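Rab GDP dissociation inhibitor alpha (Naegleria fowleri, PDB 6C87) probably binds prenylated, GDP-bound Rab GTPases, slows their release of GDP and keeps them soluble as they are withdrawn from membranes. Local coordinates at residues D83-F88 with Y393-Y398. Residues are numbered along the deposited sequence; the frame is centred on the assembly and turned at random.
Sequences DLIPKF and YILDTY
The flat ring of Y393 meets L84, I85 and L395, two residues further along its own strand. On one face lies CG of L395, 3.7 Å above the plane and displaced toward the rim; at the edge, close to the ring plane, stands CG1 of I85. L84 approaches obliquely, its CB 3.7 Å from CE2 of Y393, and the two side chains cross at about a right angle. The setting is the mixed β-sheet of the GDP dissociation inhibitor fold: strand 389-400, antiparallel to strand 302-315, receives on one side the loop joining strands 82-83 and 89-90.

Because side chains alternate along a strand, Y393 and L395 both point toward the loop. With CG anti to the backbone N (chi1 -173°), the tyrosine ring is carried out from the strand to reach L84 and I85. Tyrosine suits this buried place because its ring offers carbon to the two aliphatic residues, whereas its hydroxyl is hydrogen-bonded to the carbonyl O of E50. CD1 of L84 passes 4.0 Å from that OH of Y393, beside the polar end without bonding to it. L84 also packs on M59 and K62 of helix 56-64 and on I312 of strand 302-315, so the L84 side chain lies between helix 56-64 and the sheet.

I85 reaches the strand with its longer branch. CG1 lies anti to the carbonyl carbon and the chain continues extended (chi2 -179°), which brings the terminal methyl closer to the strand than its CB. An unbranched ethyl arm suits this reach, and it ends on a leucine methyl: CD1 of I85 lies 3.9 Å from CD1 of L395.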
loop_
_atom_site.group_PDB
_atom_site.type_symbol
_atom_site.label_atom_id
_atom_site.label_comp_id
_atom_site.label_asym_id
_atom_site.label_seq_id
_atom_site.Cartn_x
_atom_site.Cartn_y
_atom_site.Cartn_z
ATOM N N ASP A 83 28.085 7.723 -24.968
ATOM C CA ASP A 83 26.954 6.829 -24.769
ATOM C C ASP A 83 26.120 6.802 -26.043
ATOM O O ASP A 83 25.596 7.836 -26.470
ATOM C CB ASP A 83 26.115 7.306 -23.586
ATOM C CG ASP A 83 26.867 7.239 -22.274
ATOM O OD1 ASP A 83 27.589 6.244 -22.040
ATOM O OD2 ASP A 83 26.745 8.194 -21.482
ATOM N N LEU A 84 25.989 5.619 -26.647
ATOM C CA LEU A 84 25.256 5.515 -27.906
ATOM C C LEU A 84 23.770 5.797 -27.726
ATOM O O LEU A 84 23.101 6.214 -28.680
ATOM C CB LEU A 84 25.472 4.140 -28.520
ATOM C CG LEU A 84 26.908 3.847 -28.962
ATOM C CD1 LEU A 84 27.043 2.406 -29.444
ATOM C CD2 LEU A 84 27.298 4.814 -30.049
ATOM N N ILE A 85 23.236 5.567 -26.530
ATOM C CA ILE A 85 21.842 5.891 -26.233
ATOM C C ILE A 85 21.798 6.760 -24.979
ATOM O O ILE A 85 21.531 6.262 -23.875
ATOM C CB ILE A 85 20.991 4.622 -26.091
ATOM C CG1 ILE A 85 21.124 3.759 -27.355
ATOM C CG2 ILE A 85 19.537 5.002 -25.846
ATOM C CD1 ILE A 85 20.311 2.465 -27.349
ATOM N N PRO A 86 22.056 8.057 -25.098
ATOM C CA PRO A 86 22.126 8.909 -23.907
ATOM C C PRO A 86 20.751 9.361 -23.435
ATOM O O PRO A 86 19.884 9.734 -24.233
ATOM C CB PRO A 86 22.950 10.102 -24.394
ATOM C CG PRO A 86 22.559 10.209 -25.840
ATOM C CD PRO A 86 22.380 8.798 -26.328
ATOM N N LYS A 87 20.564 9.342 -22.115
ATOM C CA LYS A 87 19.332 9.810 -21.495
ATOM C C LYS A 87 19.669 10.507 -20.184
ATOM O O LYS A 87 20.584 10.095 -19.463
ATOM C CB LYS A 87 18.338 8.661 -21.233
ATOM C CG LYS A 87 17.794 7.965 -22.479
ATOM C CD LYS A 87 17.061 6.670 -22.096
ATOM C CE LYS A 87 16.450 5.957 -23.308
ATOM N NZ LYS A 87 15.123 6.513 -23.719
ATOM N N PHE A 88 18.936 11.566 -19.886
ATOM C CA PHE A 88 19.087 12.266 -18.624
ATOM C C PHE A 88 18.161 11.660 -17.574
ATOM O O PHE A 88 17.147 11.032 -17.891
ATOM C CB PHE A 88 18.770 13.753 -18.796
ATOM C CG PHE A 88 19.801 14.510 -19.581
ATOM C CD1 PHE A 88 21.148 14.202 -19.466
ATOM C CD2 PHE A 88 19.422 15.528 -20.436
ATOM C CE1 PHE A 88 22.094 14.907 -20.181
ATOM C CE2 PHE A 88 20.365 16.235 -21.157
ATOM C CZ PHE A 88 21.700 15.932 -21.026
ATOM N N TYR A 393 23.263 6.560 -36.413
ATOM C CA TYR A 393 23.078 5.336 -35.636
ATOM C C TYR A 393 21.589 4.987 -35.640
ATOM O O TYR A 393 20.806 5.558 -34.873
ATOM C CB TYR A 393 23.614 5.526 -34.220
ATOM C CG TYR A 393 23.625 4.281 -33.365
ATOM C CD1 TYR A 393 24.057 3.061 -33.872
ATOM C CD2 TYR A 393 23.204 4.329 -32.045
ATOM C CE1 TYR A 393 24.070 1.924 -33.083
ATOM C CE2 TYR A 393 23.221 3.203 -31.245
ATOM C CZ TYR A 393 23.647 2.001 -31.768
ATOM O OH TYR A 393 23.651 0.879 -30.964
ATOM N N ILE A 394 21.198 4.053 -36.500
ATOM C CA ILE A 394 19.810 3.631 -36.647
ATOM C C ILE A 394 19.648 2.238 -36.045
ATOM O O ILE A 394 20.448 1.332 -36.323
ATOM C CB ILE A 394 19.386 3.654 -38.123
ATOM C CG1 ILE A 394 19.655 5.042 -38.706
ATOM C CG2 ILE A 394 17.919 3.279 -38.257
ATOM C CD1 ILE A 394 19.518 5.114 -40.204
ATOM N N LEU A 395 18.607 2.064 -35.230
ATOM C CA LEU A 395 18.360 0.810 -34.532
ATOM C C LEU A 395 16.907 0.390 -34.682
ATOM O O LEU A 395 16.003 1.228 -34.663
ATOM C CB LEU A 395 18.683 0.933 -33.043
ATOM C CG LEU A 395 20.142 1.113 -32.634
ATOM C CD1 LEU A 395 20.225 1.347 -31.131
ATOM C CD2 LEU A 395 20.968 -0.103 -33.048
ATOM N N ASP A 396 16.694 -0.914 -34.794
ATOM C CA ASP A 396 15.359 -1.478 -34.706
ATOM C C ASP A 396 14.949 -1.595 -33.241
ATOM O O ASP A 396 15.774 -1.896 -32.369
ATOM C CB ASP A 396 15.329 -2.853 -35.375
ATOM C CG ASP A 396 15.550 -2.783 -36.882
ATOM O OD1 ASP A 396 14.919 -1.944 -37.557
ATOM O OD2 ASP A 396 16.363 -3.572 -37.397
ATOM N N THR A 397 13.668 -1.372 -32.973
ATOM C CA THR A 397 13.128 -1.474 -31.627
ATOM C C THR A 397 12.189 -2.673 -31.540
ATOM O O THR A 397 11.540 -3.056 -32.523
ATOM C CB THR A 397 12.400 -0.184 -31.225
ATOM O OG1 THR A 397 11.340 0.092 -32.146
ATOM C CG2 THR A 397 13.363 0.974 -31.264
ATOM N N TYR A 398 12.150 -3.291 -30.360
ATOM C CA TYR A 398 11.379 -4.513 -30.186
ATOM C C TYR A 398 10.667 -4.493 -28.847
ATOM O O TYR A 398 11.067 -3.797 -27.909
ATOM C CB TYR A 398 12.250 -5.773 -30.264
ATOM C CG TYR A 398 12.944 -5.991 -31.589
ATOM C CD1 TYR A 398 14.197 -5.431 -31.839
ATOM C CD2 TYR A 398 12.348 -6.746 -32.591
ATOM C CE1 TYR A 398 14.839 -5.624 -33.048
ATOM C CE2 TYR A 398 12.983 -6.947 -33.805
ATOM C CZ TYR A 398 14.229 -6.385 -34.029
ATOM O OH TYR A 398 14.864 -6.580 -35.237
#